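Local coordinates for alanine racemase (Corynebacterium glutamicum, PDB 2DY3), which belongs to the alanine racemase family, dimeric proteins holding pyridoxal-5'-phosphate in a TIM-barrel domain that is joined to a beta-rich C-terminal domain, at residues K7-L10 with D11-A14; A46-I49 with A50-A54; V196-S199 with P200-L203; N330-D333 with A334-A338; N345-V348 with V349-T353. All blocks are in the same frame, centred on the assembly; numbering follows the deposited sequence.

Contact 1 of 5, residues K7-L10 with D11-A14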
# COMPACT_ATOMS: atom_id res chain seq x y z
N LYS B 7 3.01 13.11 7.65
CA LYS B 7 2.73 14.53 7.78
C LYS B 7 2.83 15.12 6.39
O LYS B 7 3.88 15.02 5.75
CB LYS B 7 3.77 15.24 8.65
CG LYS B 7 3.66 15.06 10.14
CD LYS B 7 4.73 15.92 10.81
CE LYS B 7 4.62 15.93 12.33
NZ LYS B 7 5.69 16.77 12.95
N ILE B 8 1.76 15.74 5.92
CA ILE B 8 1.78 16.36 4.61
C ILE B 8 1.80 17.87 4.76
O ILE B 8 0.81 18.47 5.19
CB ILE B 8 0.55 15.96 3.77
CG1 ILE B 8 0.38 14.44 3.77
CG2 ILE B 8 0.72 16.45 2.34
CD1 ILE B 8 1.63 13.68 3.37
N ASP B 9 2.93 18.47 4.41
CA ASP B 9 3.08 19.92 4.50
C ASP B 9 2.51 20.56 3.24
O ASP B 9 3.15 20.57 2.19
CB ASP B 9 4.56 20.26 4.63
CG ASP B 9 4.80 21.75 4.79
OD1 ASP B 9 3.87 22.55 4.55
OD2 ASP B 9 5.94 22.12 5.15
N LEU B 10 1.31 21.12 3.35
CA LEU B 10 0.66 21.75 2.21
C LEU B 10 1.35 23.04 1.76
O LEU B 10 1.38 23.34 0.56
CB LEU B 10 -0.82 22.03 2.53
CG LEU B 10 -1.65 20.75 2.71
CD1 LEU B 10 -3.10 21.08 3.07
CD2 LEU B 10 -1.58 19.94 1.43
N ASP B 11 1.92 23.79 2.70
CA ASP B 11 2.62 25.02 2.34
C ASP B 11 3.80 24.68 1.45
O ASP B 11 4.13 25.43 0.52
CB ASP B 11 3.13 25.76 3.58
CG ASP B 11 2.02 26.41 4.38
OD1 ASP B 11 1.11 27.01 3.77
OD2 ASP B 11 2.07 26.33 5.63
N ALA B 12 4.44 23.55 1.73
CA ALA B 12 5.58 23.11 0.94
C ALA B 12 5.10 22.86 -0.49
O ALA B 12 5.79 23.16 -1.45
CB ALA B 12 6.17 21.83 1.53
N ILE B 13 3.89 22.30 -0.61
CA ILE B 13 3.31 22.01 -1.92
C ILE B 13 3.01 23.31 -2.67
O ILE B 13 3.29 23.42 -3.87
CB ILE B 13 2.01 21.18 -1.77
CG1 ILE B 13 2.36 19.76 -1.30
CG2 ILE B 13 1.26 21.12 -3.10
CD1 ILE B 13 1.19 18.84 -1.13
N ALA B 14 2.45 24.30 -1.98
CA ALA B 14 2.16 25.57 -2.61
C ALA B 14 3.47 26.18 -3.10
O ALA B 14 3.57 26.66 -4.23
CB ALA B 14 1.48 26.50 -1.62
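Asp9 reaches forward over the first turn of the helix that follows it, and its side chain can be traced atom by atom against Ala12. Asp9 CB lies 3.8 Å from Ala12 CB. The chain then runs with CG anti to the backbone N (chi1 -177°), which swings the carboxylate toward the helix; Asp9 CG is 3.5 Å from Ala12 CB, so the methyl rests against the carboxylate carbon. At the tip, Asp9 OD1 accepts from Ala12 N at 3.0 Å, and the donor stands well above the carboxylate plane (73° out of it) instead of lying within it. Asp9 OD2 has the methyl carbon Ala12 CB as its nearest neighbour in 11-14, at 3.6 Å. This is an N-cap: Asp9 immediately precedes helix 10-24, at the point where the chain leaves strand 4-8, which pairs with strands 236-247 and 357-360 in the mixed sheet, and enters helix 10-24, which packs on helix 42-50 of the TIM-barrel domain. Asp9 O accepts two weak bonds, from Ala12 N and Ile13 N, while Ala14 N closes a regular helical turn on Leu10 O at 2.9 Å. The other flank of the turn is apolar. Leu10 and Ile13 lie alongside each other, pointing the same way, with Leu10 CD2 3.9 Å from Ile13 CD1, and that same CD1 lies 4.2 Å from Ile8 CG2 on the strand. Farther out, Ile13 packs on Val45, Val48 and Ile49 of helix 42-50, and Leu10 touches Val361.

Contact 2 of 5, residues A46-I49 with A50-A54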
# COMPACT_ATOMS: atom_id res chain seq x y z
N ALA B 46 -4.47 18.64 -4.51
CA ALA B 46 -4.94 19.24 -5.76
C ALA B 46 -5.48 20.66 -5.62
O ALA B 46 -5.18 21.53 -6.43
CB ALA B 46 -6.00 18.34 -6.41
N PRO B 47 -6.30 20.91 -4.59
CA PRO B 47 -6.83 22.27 -4.44
C PRO B 47 -5.73 23.29 -4.15
O PRO B 47 -5.78 24.43 -4.62
CB PRO B 47 -7.82 22.13 -3.28
CG PRO B 47 -8.29 20.74 -3.42
CD PRO B 47 -7.01 19.98 -3.70
N VAL B 48 -4.72 22.88 -3.40
CA VAL B 48 -3.63 23.79 -3.09
C VAL B 48 -2.85 24.07 -4.36
O VAL B 48 -2.49 25.22 -4.64
CB VAL B 48 -2.70 23.19 -2.02
CG1 VAL B 48 -1.44 24.03 -1.91
CG2 VAL B 48 -3.43 23.14 -0.68
N ILE B 49 -2.58 23.03 -5.13
CA ILE B 49 -1.85 23.19 -6.37
C ILE B 49 -2.64 24.07 -7.33
O ILE B 49 -2.06 24.87 -8.08
CB ILE B 49 -1.57 21.83 -7.03
CG1 ILE B 49 -0.55 21.06 -6.20
CG2 ILE B 49 -1.07 22.04 -8.45
CD1 ILE B 49 -0.18 19.72 -6.77
N ALA B 50 -3.96 23.93 -7.30
CA ALA B 50 -4.82 24.71 -8.18
C ALA B 50 -4.77 26.18 -7.80
O ALA B 50 -4.69 27.06 -8.66
CB ALA B 50 -6.25 24.20 -8.10
N ALA B 51 -4.81 26.44 -6.50
CA ALA B 51 -4.80 27.80 -5.97
C ALA B 51 -3.47 28.51 -6.17
O ALA B 51 -3.35 29.69 -5.87
CB ALA B 51 -5.17 27.78 -4.49
N HIS B 52 -2.46 27.80 -6.68
CA HIS B 52 -1.17 28.45 -6.89
C HIS B 52 -0.63 28.47 -8.31
O HIS B 52 0.58 28.59 -8.51
CB HIS B 52 -0.12 27.89 -5.93
CG HIS B 52 -0.33 28.33 -4.51
ND1 HIS B 52 -1.16 27.65 -3.64
CD2 HIS B 52 0.08 29.44 -3.85
CE1 HIS B 52 -1.25 28.33 -2.51
NE2 HIS B 52 -0.50 29.41 -2.61
N GLY B 53 -1.51 28.35 -9.29
CA GLY B 53 -1.03 28.43 -10.66
C GLY B 53 -1.25 27.28 -11.63
O GLY B 53 -1.18 27.51 -12.84
N ALA B 54 -1.51 26.08 -11.14
CA ALA B 54 -1.71 24.95 -12.05
C ALA B 54 -2.74 25.28 -13.13
O ALA B 54 -3.84 25.75 -12.84
CB ALA B 54 -2.15 23.71 -11.27
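Val48 and His52 lie alongside each other one helical turn apart and point the same way, the imidazole brought back along the helix end toward the valine. His52 CG stands anti to its carbonyl carbon (chi1 -72°), which carries ND1 over to the backbone of Val48: ND1 donates to Val48 O at 2.9 Å, with an N-H...O angle of 167°. The oxygen sits at the ring edge, almost in the ring plane, so the bond fixes the ring's rotation as well as its position. Val48 CG1 lies 4.0 Å from His52 ND1, flanking the bond with a methyl group. A second pair meets on another side of the chain. Ile49 CG2 and Ala54 CB come to 3.5 Å, tighter than normal van der Waals contact. Between these two pairs the helix is closed by a Schellman motif: Ala54 N returns to Ile49 O at 3.3 Å and Gly53 N to Ala50 O at 3.5 Å, both weak bonds, and the reversal needs the positive phi of Gly53 (121°). Ile49 O also receives His52 N, from above its carbonyl plane. The motif ends helix 42-50 and turns the chain toward strand 56-59 of the parallel barrel sheet. Ile49 packs on Ile13 and Thr17 of helix 10-24 and on Phe57 of strand 56-59, His52 covers Ala14 and Thr17, and Lys21 of helix 10-24 bonds to Gly53 O.

Contact 3 of 5, residues V196-S199 with P200-L203. With PLP (pyridoxal-5'-phosphate), chain F.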
# COMPACT_ATOMS: atom_id res chain seq x y z
N VAL B 196 5.55 16.90 -23.39
CA VAL B 196 6.39 15.71 -23.27
C VAL B 196 7.17 15.70 -21.95
O VAL B 196 7.57 14.65 -21.48
CB VAL B 196 7.43 15.64 -24.42
CG1 VAL B 196 6.72 15.62 -25.77
CG2 VAL B 196 8.38 16.83 -24.34
N CYS B 197 7.35 16.87 -21.36
CA CYS B 197 8.13 17.01 -20.13
C CYS B 197 7.58 16.56 -18.78
O CYS B 197 6.59 17.09 -18.28
CB CYS B 197 8.61 18.47 -19.99
SG CYS B 197 9.98 18.90 -21.08
N ASN B 198 8.25 15.57 -18.19
CA ASN B 198 7.91 15.08 -16.86
C ASN B 198 8.92 15.82 -15.98
O ASN B 198 9.70 16.62 -16.51
CB ASN B 198 8.10 13.56 -16.79
CG ASN B 198 9.52 13.13 -17.12
OD1 ASN B 198 10.31 13.91 -17.66
ND2 ASN B 198 9.84 11.88 -16.80
N SER B 199 8.94 15.59 -14.68
CA SER B 199 9.87 16.30 -13.80
C SER B 199 11.35 16.34 -14.23
O SER B 199 11.95 17.41 -14.31
CB SER B 199 9.78 15.78 -12.36
OG SER B 199 8.57 16.17 -11.76
N PRO B 200 11.95 15.17 -14.50
CA PRO B 200 13.36 15.16 -14.91
C PRO B 200 13.65 16.00 -16.15
O PRO B 200 14.57 16.81 -16.14
CB PRO B 200 13.65 13.67 -15.11
CG PRO B 200 12.32 13.10 -15.44
CD PRO B 200 11.40 13.81 -14.49
N ALA B 201 12.87 15.81 -17.21
CA ALA B 201 13.06 16.57 -18.44
C ALA B 201 12.79 18.06 -18.22
O ALA B 201 13.56 18.91 -18.67
CB ALA B 201 12.14 16.03 -19.53
N PHE B 202 11.70 18.37 -17.52
CA PHE B 202 11.32 19.76 -17.24
C PHE B 202 12.41 20.52 -16.50
O PHE B 202 12.70 21.67 -16.82
CB PHE B 202 10.03 19.79 -16.42
CG PHE B 202 9.61 21.17 -15.99
CD1 PHE B 202 9.39 22.17 -16.92
CD2 PHE B 202 9.42 21.46 -14.64
CE1 PHE B 202 8.97 23.44 -16.53
CE2 PHE B 202 9.01 22.72 -14.24
CZ PHE B 202 8.78 23.71 -15.18
N LEU B 203 13.01 19.88 -15.50
CA LEU B 203 14.04 20.53 -14.71
C LEU B 203 15.41 20.54 -15.38
O LEU B 203 16.40 20.88 -14.75
CB LEU B 203 14.17 19.85 -13.34
CG LEU B 203 12.96 19.89 -12.38
CD1 LEU B 203 13.30 19.14 -11.10
CD2 LEU B 203 12.60 21.34 -12.07
N1 PLP F . 3.25 12.03 -17.41
C2 PLP F . 2.77 10.71 -17.41
C2A PLP F . 2.11 10.16 -18.67
C3 PLP F . 2.91 9.93 -16.24
O3 PLP F . 2.45 8.63 -16.22
C4 PLP F . 3.54 10.50 -15.09
C4A PLP F . 3.76 9.69 -13.79
C5 PLP F . 4.03 11.85 -15.15
C6 PLP F . 3.87 12.59 -16.31
C5A PLP F . 4.72 12.52 -14.00
O4P PLP F . 6.10 12.21 -13.99
P PLP F . 7.19 12.73 -12.91
O1P PLP F . 6.73 12.39 -11.57
O2P PLP F . 8.39 11.99 -13.31
O3P PLP F . 7.24 14.19 -13.15
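The amide of Asn198 is pressed unusually hard against the ring of Pro200, the two side chains crossing at about a right angle: Pro200 CG lies 3.1 Å from both Asn198 OD1 and Asn198 ND2. This is the N-cap of a phosphate-binding helix start in the TIM-barrel domain, where Asn198 precedes helix 199-202. With chi1 at 58°, Asn198 CG sits between its own N and carbonyl carbon, and OD1 reaches forward over the first turn to accept from Ala201 N at 3.2 Å (N-H...O angle 162°). Asn198 O takes Phe202 N at 2.8 Å, the donor lying almost on the extension of the carbonyl bond. Behind the cap, Cys197 SG rests on Ala201 CB at 3.9 Å. Phe202 CB faces back over Asn198 O, but its ring leads away to Leu20 and Met23 of helix 10-24. The front of the turn meets the pyridoxal-5'-phosphate, whose negative charge is probably also favoured by the positive end of the short helix. One phosphate oxygen is gripped twice by a single residue: Ser199 N reaches PLP O3P at 2.7 Å and Ser199 OG donates to that same O3P at 2.8 Å, while OG is also bonded to Ala218 N.

Contact 4 of 5, residues N330-D333 with A334-A338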
# COMPACT_ATOMS: atom_id res chain seq x y z
N ASN B 330 13.08 16.31 9.99
CA ASN B 330 13.85 15.90 11.16
C ASN B 330 14.40 14.49 11.05
O ASN B 330 14.61 13.82 12.06
CB ASN B 330 13.02 16.04 12.44
CG ASN B 330 12.63 17.47 12.72
OD1 ASN B 330 13.47 18.37 12.66
ND2 ASN B 330 11.36 17.70 13.04
N GLY B 331 14.62 14.05 9.81
CA GLY B 331 15.16 12.73 9.57
C GLY B 331 15.81 12.69 8.20
O GLY B 331 16.12 13.74 7.63
N HIS B 332 16.03 11.49 7.66
CA HIS B 332 16.62 11.34 6.33
C HIS B 332 15.53 11.61 5.30
O HIS B 332 14.39 11.19 5.48
CB HIS B 332 17.15 9.93 6.14
CG HIS B 332 18.37 9.62 6.95
ND1 HIS B 332 19.60 10.17 6.67
CD2 HIS B 332 18.55 8.83 8.04
CE1 HIS B 332 20.49 9.73 7.55
NE2 HIS B 332 19.88 8.91 8.38
N ASP B 333 15.85 12.31 4.22
CA ASP B 333 14.82 12.58 3.22
C ASP B 333 14.46 11.35 2.41
O ASP B 333 15.15 10.33 2.46
CB ASP B 333 15.22 13.73 2.29
CG ASP B 333 16.49 13.45 1.51
OD1 ASP B 333 16.76 12.28 1.18
OD2 ASP B 333 17.21 14.44 1.22
N ALA B 334 13.37 11.45 1.67
CA ALA B 334 12.87 10.36 0.84
C ALA B 334 13.91 9.78 -0.11
O ALA B 334 13.96 8.57 -0.33
CB ALA B 334 11.65 10.84 0.05
N THR B 335 14.74 10.65 -0.68
CA THR B 335 15.78 10.22 -1.62
C THR B 335 16.83 9.36 -0.91
O THR B 335 17.21 8.30 -1.40
CB THR B 335 16.46 11.44 -2.30
OG1 THR B 335 15.46 12.24 -2.94
CG2 THR B 335 17.46 10.99 -3.34
N ASP B 336 17.31 9.83 0.24
CA ASP B 336 18.30 9.07 1.01
C ASP B 336 17.74 7.70 1.38
O ASP B 336 18.39 6.67 1.20
CB ASP B 336 18.66 9.82 2.29
CG ASP B 336 19.63 9.04 3.16
OD1 ASP B 336 20.84 9.08 2.88
OD2 ASP B 336 19.18 8.38 4.11
N PHE B 337 16.51 7.71 1.90
CA PHE B 337 15.84 6.48 2.30
C PHE B 337 15.70 5.57 1.08
O PHE B 337 15.89 4.36 1.17
CB PHE B 337 14.46 6.79 2.89
CG PHE B 337 13.75 5.60 3.45
CD1 PHE B 337 12.55 5.17 2.92
CD2 PHE B 337 14.29 4.89 4.51
CE1 PHE B 337 11.89 4.07 3.43
CE2 PHE B 337 13.63 3.79 5.03
CZ PHE B 337 12.44 3.38 4.49
N ALA B 338 15.36 6.17 -0.06
CA ALA B 338 15.20 5.43 -1.30
C ALA B 338 16.48 4.70 -1.68
O ALA B 338 16.45 3.50 -1.95
CB ALA B 338 14.80 6.38 -2.43
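Two torsions bring Asp333 and Asp336 into place round the first turn of helix 334-340. In Asp333, chi1 of 60° holds CG between the residue's own N and carbonyl carbon and so carries OD1 forward over the turn; in Asp336, CG anti to the backbone N sends the carboxylate back toward His332. The first torsion makes an N-cap. Asp336 N donates to Asp333 OD1 at 2.7 Å with an N-H...O angle of 168°, the donor approaching almost in line with the C-O bond, and Phe337 N meets Asp333 O at 3.0 Å. The second sets Asp336 OD2 3.2 Å from both His332 CG and His332 ND1, with imidazole and carboxylate planes only 18° apart. The oxygen meets the ring obliquely, and its position does not suit a bond to ND1. The main polar partners of this pair lie elsewhere: His332 NE2 is hydrogen-bonded to Asp295, and Asp336 OD2 forms a salt bridge with Arg340. On the inner side of the helix, Ala334 and Phe337 pack on Val348 in the C-terminal domain. Chemically, the negative Asp333 would probably be stabilised by the Asp336 N-H and the positive end of the helix; Asp295 and Asp336 could favour a protonated His332, though Arg340 probably offsets part of the second charge.

Contact 5 of 5, residues N345-V348 with V349-T353. With PLP (pyridoxal-5'-phosphate), chain F.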
# COMPACT_ATOMS: atom_id res chain seq x y z
N ASN B 345 12.97 7.59 -4.95
CA ASN B 345 12.06 8.35 -4.10
C ASN B 345 10.59 8.26 -4.50
O ASN B 345 9.70 8.40 -3.65
CB ASN B 345 12.52 9.82 -4.00
CG ASN B 345 12.86 10.44 -5.34
OD1 ASN B 345 13.64 11.40 -5.41
ND2 ASN B 345 12.29 9.91 -6.41
N TYR B 346 10.32 8.04 -5.78
CA TYR B 346 8.95 7.89 -6.26
C TYR B 346 8.26 6.76 -5.49
O TYR B 346 7.12 6.89 -5.05
CB TYR B 346 8.92 7.50 -7.74
CG TYR B 346 9.33 8.56 -8.74
CD1 TYR B 346 10.67 8.80 -9.01
CD2 TYR B 346 8.38 9.27 -9.46
CE1 TYR B 346 11.05 9.71 -9.98
CE2 TYR B 346 8.75 10.19 -10.43
CZ TYR B 346 10.09 10.40 -10.69
OH TYR B 346 10.47 11.29 -11.67
N GLU B 347 8.98 5.65 -5.34
CA GLU B 347 8.42 4.49 -4.65
C GLU B 347 8.30 4.65 -3.14
O GLU B 347 7.32 4.22 -2.54
CB GLU B 347 9.24 3.23 -4.98
CG GLU B 347 8.65 1.95 -4.35
CD GLU B 347 9.28 0.68 -4.91
OE1 GLU B 347 10.52 0.56 -4.91
OE2 GLU B 347 8.52 -0.22 -5.34
N VAL B 348 9.29 5.29 -2.51
CA VAL B 348 9.22 5.47 -1.07
C VAL B 348 8.03 6.32 -0.62
O VAL B 348 7.38 5.99 0.37
CB VAL B 348 10.54 6.07 -0.52
CG1 VAL B 348 11.72 5.15 -0.87
CG2 VAL B 348 10.77 7.45 -1.07
N VAL B 349 7.71 7.40 -1.34
CA VAL B 349 6.57 8.21 -0.91
C VAL B 349 5.24 7.47 -1.11
O VAL B 349 4.25 7.79 -0.46
CB VAL B 349 6.51 9.57 -1.65
CG1 VAL B 349 7.76 10.38 -1.31
CG2 VAL B 349 6.36 9.36 -3.15
N CYS B 350 5.24 6.48 -2.00
CA CYS B 350 4.04 5.70 -2.27
C CYS B 350 3.90 4.53 -1.30
O CYS B 350 2.85 3.89 -1.25
CB CYS B 350 4.07 5.13 -3.70
SG CYS B 350 3.62 6.29 -5.01
N ARG B 351 4.94 4.27 -0.52
CA ARG B 351 4.92 3.14 0.42
C ARG B 351 4.02 3.21 1.65
O ARG B 351 3.34 2.23 1.96
CB ARG B 351 6.35 2.80 0.86
CG ARG B 351 7.21 2.18 -0.23
CD ARG B 351 6.68 0.81 -0.67
NE ARG B 351 5.30 0.87 -1.17
CZ ARG B 351 4.92 1.54 -2.26
NH1 ARG B 351 5.82 2.21 -2.97
NH2 ARG B 351 3.64 1.56 -2.61
N PRO B 352 4.02 4.34 2.39
CA PRO B 352 3.19 4.48 3.60
C PRO B 352 1.73 4.11 3.37
O PRO B 352 1.02 4.80 2.64
CB PRO B 352 3.39 5.95 3.97
CG PRO B 352 4.81 6.20 3.55
CD PRO B 352 4.82 5.55 2.16
N THR B 353 1.29 3.04 4.01
CA THR B 353 -0.08 2.55 3.84
C THR B 353 -0.58 1.84 5.12
O THR B 353 -0.06 2.08 6.21
CB THR B 353 -0.12 1.58 2.62
OG1 THR B 353 -1.48 1.26 2.29
CG2 THR B 353 0.64 0.29 2.93
N1 PLP F . 3.25 12.03 -17.41
C2 PLP F . 2.77 10.71 -17.41
C2A PLP F . 2.11 10.16 -18.67
C3 PLP F . 2.91 9.93 -16.24
O3 PLP F . 2.45 8.63 -16.22
C4 PLP F . 3.54 10.50 -15.09
C4A PLP F . 3.76 9.69 -13.79
C5 PLP F . 4.03 11.85 -15.15
C6 PLP F . 3.87 12.59 -16.31
C5A PLP F . 4.72 12.52 -14.00
O4P PLP F . 6.10 12.21 -13.99
P PLP F . 7.19 12.73 -12.91
O1P PLP F . 6.73 12.39 -11.57
O2P PLP F . 8.39 11.99 -13.31
O3P PLP F . 7.24 14.19 -13.15
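Val349 opens the second half of helix 345-350, a short C-terminal-domain helix that reaches from the dimer interface to the pyridoxal-5'-phosphate, and its N bonds to Asn345 O at 3.2 Å. The Val349 CG2 branch lies against the next carbonyl, 3.2 Å from Tyr346 O. At Cys350 the helix begins to fray: its N makes a weak bond to Glu347 O, the N-H...O angle only 128°, and Arg351 N likewise bonds three residues back, to Val348 O, from above the carbonyl plane (70° out of it). Arg351 then folds back, its chain bent at chi2 and chi3, until NH1 lies 3.2 Å from Glu347 CG. The Glu347 carboxylate stands nearly perpendicular to the guanidinium, with OE2 4.3 Å from Arg351 NH1, so any attraction is probably one of charge only, with no N-H aimed at the oxygen; OE1 is held by Thr343 and OE2 by the backbone N of Arg281 of the second subunit. Pro352 CD lies 3.2 Å from Val348 O, and the residue packs on Asn39 and Trp238. At the start of the helix, Tyr346 turns its ring edge to the phosphate, and Tyr346 OH donates to PLP O2P at 2.7 Å.

Contacts 3 and 5 are the buried pair: both reach the same phosphate, one from the barrel domain and one from the C-terminal domain, and touch through Pro200 and Tyr346. Contacts 1, 2 and 4 are only partly buried. Contact 1 and contact 2 pack helix 10-24 on helix 42-50, Ile13 CG2 lying 3.6 Å from Ile49 CG1; contact 4 and contact 5 pair consecutive helices, with Ala338 CA 3.5 Å from Val348 CG1. Contacts 1, 3 and 4 are helix starts capped by Asp or Asn, whereas contacts 2 and 5 are helix ends, contact 2 closed by a glycine-dependent Schellman motif and contact 5 fraying through three-residue bonds. Contact 5 alone meets the second subunit.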